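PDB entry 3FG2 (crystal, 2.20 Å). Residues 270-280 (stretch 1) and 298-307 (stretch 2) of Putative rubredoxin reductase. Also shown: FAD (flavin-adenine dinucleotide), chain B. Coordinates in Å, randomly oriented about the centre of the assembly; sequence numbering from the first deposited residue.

Stretch 1 270-280: ISAIGDCALFE
Stretch 2 (298-307) DQARCVAARL

Strand 270-272 runs nearly antiparallel to helix 298-306 (159°; axes 10.1 Å apart at closest approach). The CA atoms of Ser271 and Val303 lie 7.8 Å apart, those of Ile273 and Gln299 5.9 Å. Alternation along the strand points CB of Ser271 and Ile273 toward the helix and CB of Ile270 and Ala272 away.

Gln299 is the most covered residue, with chi1 between wells (-94°), chi2 t and chi3 35°. This brings Gln299 OE1 to Gly274 N, which donates a 2.8 Å hydrogen bond. Phe279 (p, chi2 101°) has its CD2 3.3 Å from Gln299 NE2, oblique to the ring. Water 1 O lies 2.9 Å from Ala277 O and accepts a weak bond from Gln299 NE2 (3.3 Å).

Ile273 (p, t) packs CG2 on Val303 CG2 at 3.4 Å and CD1 on Ala300 CB at 4.2 Å. In t, Val303 turns that CG2 to Ile273; Val303 CG1 stays 5.0 Å from Ile273 CG2.

In m, Ser271 OG accepts from Arg306 NH2 at 2.6 Å and, weakly, from Arg306 NH1 at 3.2 Å. Arg306 (t, t, p, -140°) presents its guanidinium edge to Ser271 OG, near its plane.

Gly274, at phi/psi 87/-156, has no room for a CB, which would lie 2.3 Å from FAD O2P. Asp275 (m) donates from N to FAD O2P (3.0 Å); Asp275 OD1 accepts from FAD O3' (2.9 Å).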

# COMPACT_ATOMS: atom_id res chain seq x y z
N ILE A 270 21.65 8.74 -6.48
CA ILE A 270 20.55 7.78 -6.56
C ILE A 270 19.80 7.58 -5.25
O ILE A 270 20.35 7.09 -4.26
CB ILE A 270 21.04 6.40 -7.06
CG1 ILE A 270 21.66 6.53 -8.45
CG2 ILE A 270 19.86 5.43 -7.12
CD1 ILE A 270 22.03 5.21 -9.10
N SER A 271 18.52 7.96 -5.26
CA SER A 271 17.66 7.80 -4.09
C SER A 271 16.55 6.80 -4.37
O SER A 271 16.23 6.52 -5.53
CB SER A 271 17.02 9.14 -3.71
OG SER A 271 17.97 10.04 -3.20
N ALA A 272 15.96 6.26 -3.31
CA ALA A 272 14.85 5.32 -3.44
C ALA A 272 13.76 5.76 -2.48
O ALA A 272 14.04 6.06 -1.32
CB ALA A 272 15.31 3.91 -3.11
N ILE A 273 12.52 5.82 -2.96
CA ILE A 273 11.39 6.24 -2.14
C ILE A 273 10.14 5.40 -2.39
O ILE A 273 9.98 4.81 -3.46
CB ILE A 273 11.01 7.72 -2.43
CG1 ILE A 273 10.68 7.87 -3.92
CG2 ILE A 273 12.15 8.65 -2.04
CD1 ILE A 273 10.17 9.23 -4.28
N GLY A 274 9.26 5.37 -1.39
CA GLY A 274 8.02 4.63 -1.52
C GLY A 274 8.07 3.16 -1.16
O GLY A 274 8.91 2.71 -0.39
N ASP A 275 7.14 2.40 -1.72
CA ASP A 275 7.06 0.97 -1.45
C ASP A 275 8.36 0.22 -1.74
O ASP A 275 8.63 -0.79 -1.09
CB ASP A 275 5.93 0.36 -2.27
CG ASP A 275 4.56 0.64 -1.68
OD1 ASP A 275 4.45 1.48 -0.76
OD2 ASP A 275 3.58 0.01 -2.15
N CYS A 276 9.15 0.70 -2.69
CA CYS A 276 10.38 0.01 -3.06
C CYS A 276 11.56 0.25 -2.12
O CYS A 276 12.57 -0.46 -2.20
CB CYS A 276 10.81 0.40 -4.48
SG CYS A 276 11.67 2.01 -4.64
N ALA A 277 11.43 1.23 -1.24
CA ALA A 277 12.52 1.58 -0.33
C ALA A 277 12.55 0.94 1.06
O ALA A 277 11.55 0.93 1.78
CB ALA A 277 12.60 3.10 -0.21
N LEU A 278 13.73 0.44 1.43
CA LEU A 278 13.99 -0.18 2.73
C LEU A 278 14.91 0.84 3.43
O LEU A 278 16.14 0.72 3.39
CB LEU A 278 14.72 -1.51 2.56
CG LEU A 278 14.63 -2.55 3.68
CD1 LEU A 278 15.63 -3.67 3.40
CD2 LEU A 278 14.92 -1.91 5.04
N PHE A 279 14.30 1.83 4.06
CA PHE A 279 15.02 2.91 4.71
C PHE A 279 15.39 2.75 6.18
O PHE A 279 14.81 1.95 6.92
CB PHE A 279 14.23 4.20 4.55
CG PHE A 279 12.94 4.20 5.32
CD1 PHE A 279 12.84 4.86 6.54
CD2 PHE A 279 11.82 3.52 4.84
CE1 PHE A 279 11.65 4.85 7.28
CE2 PHE A 279 10.63 3.49 5.55
CZ PHE A 279 10.53 4.16 6.78
N GLU A 280 16.36 3.56 6.59
CA GLU A 280 16.82 3.58 7.96
C GLU A 280 15.93 4.58 8.70
O GLU A 280 15.84 5.73 8.28
CB GLU A 280 18.28 4.04 7.99
CG GLU A 280 18.89 4.14 9.38
CD GLU A 280 20.31 4.67 9.37
OE1 GLU A 280 20.87 4.88 10.47
OE2 GLU A 280 20.89 4.86 8.27
N ASP A 298 5.34 11.42 2.12
CA ASP A 298 6.30 12.06 3.00
C ASP A 298 7.73 11.79 2.55
O ASP A 298 8.60 12.66 2.64
CB ASP A 298 6.13 11.59 4.45
CG ASP A 298 4.78 11.97 5.02
OD1 ASP A 298 4.16 12.96 4.55
OD2 ASP A 298 4.33 11.27 5.96
N GLN A 299 7.99 10.58 2.06
CA GLN A 299 9.33 10.27 1.61
C GLN A 299 9.67 11.13 0.40
O GLN A 299 10.80 11.61 0.27
CB GLN A 299 9.45 8.78 1.28
CG GLN A 299 9.96 7.95 2.45
CD GLN A 299 10.22 6.51 2.07
OE1 GLN A 299 10.64 6.22 0.95
NE2 GLN A 299 10.00 5.60 3.01
N ALA A 300 8.69 11.33 -0.48
CA ALA A 300 8.90 12.15 -1.66
C ALA A 300 9.26 13.57 -1.23
O ALA A 300 10.20 14.17 -1.76
CB ALA A 300 7.65 12.16 -2.52
N ARG A 301 8.52 14.10 -0.26
CA ARG A 301 8.79 15.45 0.24
C ARG A 301 10.21 15.54 0.80
O ARG A 301 10.93 16.51 0.54
CB ARG A 301 7.77 15.81 1.33
CG ARG A 301 6.39 16.19 0.81
CD ARG A 301 5.40 16.39 1.97
NE ARG A 301 4.25 17.22 1.60
CZ ARG A 301 3.34 16.88 0.69
NH1 ARG A 301 3.43 15.73 0.04
NH2 ARG A 301 2.34 17.71 0.41
N CYS A 302 10.61 14.53 1.56
CA CYS A 302 11.94 14.49 2.15
C CYS A 302 13.06 14.59 1.12
O CYS A 302 14.05 15.30 1.32
CB CYS A 302 12.11 13.20 2.95
SG CYS A 302 13.72 13.06 3.73
N VAL A 303 12.90 13.86 0.01
CA VAL A 303 13.89 13.87 -1.06
C VAL A 303 13.86 15.21 -1.79
O VAL A 303 14.91 15.79 -2.06
CB VAL A 303 13.62 12.74 -2.07
CG1 VAL A 303 14.44 12.95 -3.35
CG2 VAL A 303 13.98 11.41 -1.44
N ALA A 304 12.66 15.69 -2.11
CA ALA A 304 12.52 16.97 -2.80
C ALA A 304 13.18 18.06 -1.97
O ALA A 304 13.85 18.95 -2.51
CB ALA A 304 11.06 17.29 -3.01
N ALA A 305 13.01 17.99 -0.66
CA ALA A 305 13.59 18.98 0.24
C ALA A 305 15.10 18.90 0.22
O ALA A 305 15.79 19.92 0.29
CB ALA A 305 13.07 18.77 1.65
N ARG A 306 15.62 17.68 0.12
CA ARG A 306 17.07 17.48 0.10
C ARG A 306 17.69 18.01 -1.19
O ARG A 306 18.60 18.83 -1.17
CB ARG A 306 17.40 16.00 0.25
CG ARG A 306 18.85 15.71 0.62
CD ARG A 306 19.13 14.22 0.54
NE ARG A 306 19.23 13.80 -0.85
CZ ARG A 306 18.74 12.67 -1.34
NH1 ARG A 306 18.09 11.82 -0.54
NH2 ARG A 306 18.90 12.39 -2.62
N LEU A 307 17.18 17.53 -2.32
CA LEU A 307 17.70 17.93 -3.62
C LEU A 307 17.59 19.43 -3.88
O LEU A 307 18.00 19.91 -4.94
CB LEU A 307 16.98 17.17 -4.73
CG LEU A 307 17.06 15.64 -4.67
CD1 LEU A 307 16.29 15.03 -5.84
CD2 LEU A 307 18.52 15.21 -4.72
PA FAD B . 3.22 2.72 -6.78
O1A FAD B . 2.97 1.26 -6.90
O2A FAD B . 2.19 3.59 -6.66
O5B FAD B . 3.77 3.00 -8.19
C5B FAD B . 4.93 2.33 -8.78
C4B FAD B . 4.89 2.74 -10.27
O4B FAD B . 6.24 2.49 -10.82
C3B FAD B . 3.92 1.93 -11.15
O3B FAD B . 3.10 2.66 -12.00
C2B FAD B . 4.85 0.93 -11.79
O2B FAD B . 4.32 0.33 -12.93
C1B FAD B . 6.03 1.80 -12.10
N9A FAD B . 7.31 1.14 -12.33
C8A FAD B . 7.79 0.02 -11.71
N7A FAD B . 8.99 -0.35 -12.15
C5A FAD B . 9.31 0.57 -13.10
C6A FAD B . 10.51 0.72 -13.96
N6A FAD B . 11.54 -0.09 -13.94
N1A FAD B . 10.47 1.80 -14.82
C2A FAD B . 9.41 2.67 -14.87
N3A FAD B . 8.28 2.61 -14.12
C4A FAD B . 8.28 1.54 -13.25
N1 FAD B . -2.34 2.93 0.98
C2 FAD B . -2.98 3.67 1.89
O2 FAD B . -2.38 4.33 2.68
N3 FAD B . -4.41 3.70 1.98
C4 FAD B . -5.20 2.98 1.11
O4 FAD B . -6.42 3.04 1.20
C4X FAD B . -4.52 2.18 0.10
N5 FAD B . -5.24 1.45 -0.79
C5X FAD B . -4.56 0.71 -1.74
C6 FAD B . -5.34 -0.03 -2.67
C7 FAD B . -4.75 -0.80 -3.66
C7M FAD B . -5.63 -1.57 -4.63
C8 FAD B . -3.29 -0.86 -3.76
C8M FAD B . -2.58 -1.67 -4.82
C9 FAD B . -2.51 -0.13 -2.84
C9A FAD B . -3.13 0.65 -1.84
N10 FAD B . -2.39 1.44 -0.86
C10 FAD B . -3.04 2.19 0.08
C1' FAD B . -0.91 1.41 -0.95
C2' FAD B . -0.39 2.57 -1.85
O2' FAD B . -1.02 2.47 -3.10
C3' FAD B . 1.12 2.42 -1.98
O3' FAD B . 1.72 2.55 -0.69
C4' FAD B . 1.66 3.49 -2.90
O4' FAD B . 1.06 3.38 -4.22
C5' FAD B . 3.16 3.31 -3.01
O5' FAD B . 3.68 4.42 -4.01
P FAD B . 4.84 4.10 -4.92
O1P FAD B . 5.03 5.44 -5.68
O2P FAD B . 5.98 3.64 -4.25
O3P FAD B . 4.47 3.04 -5.87
O HOH W 1 9.17 2.42 2.57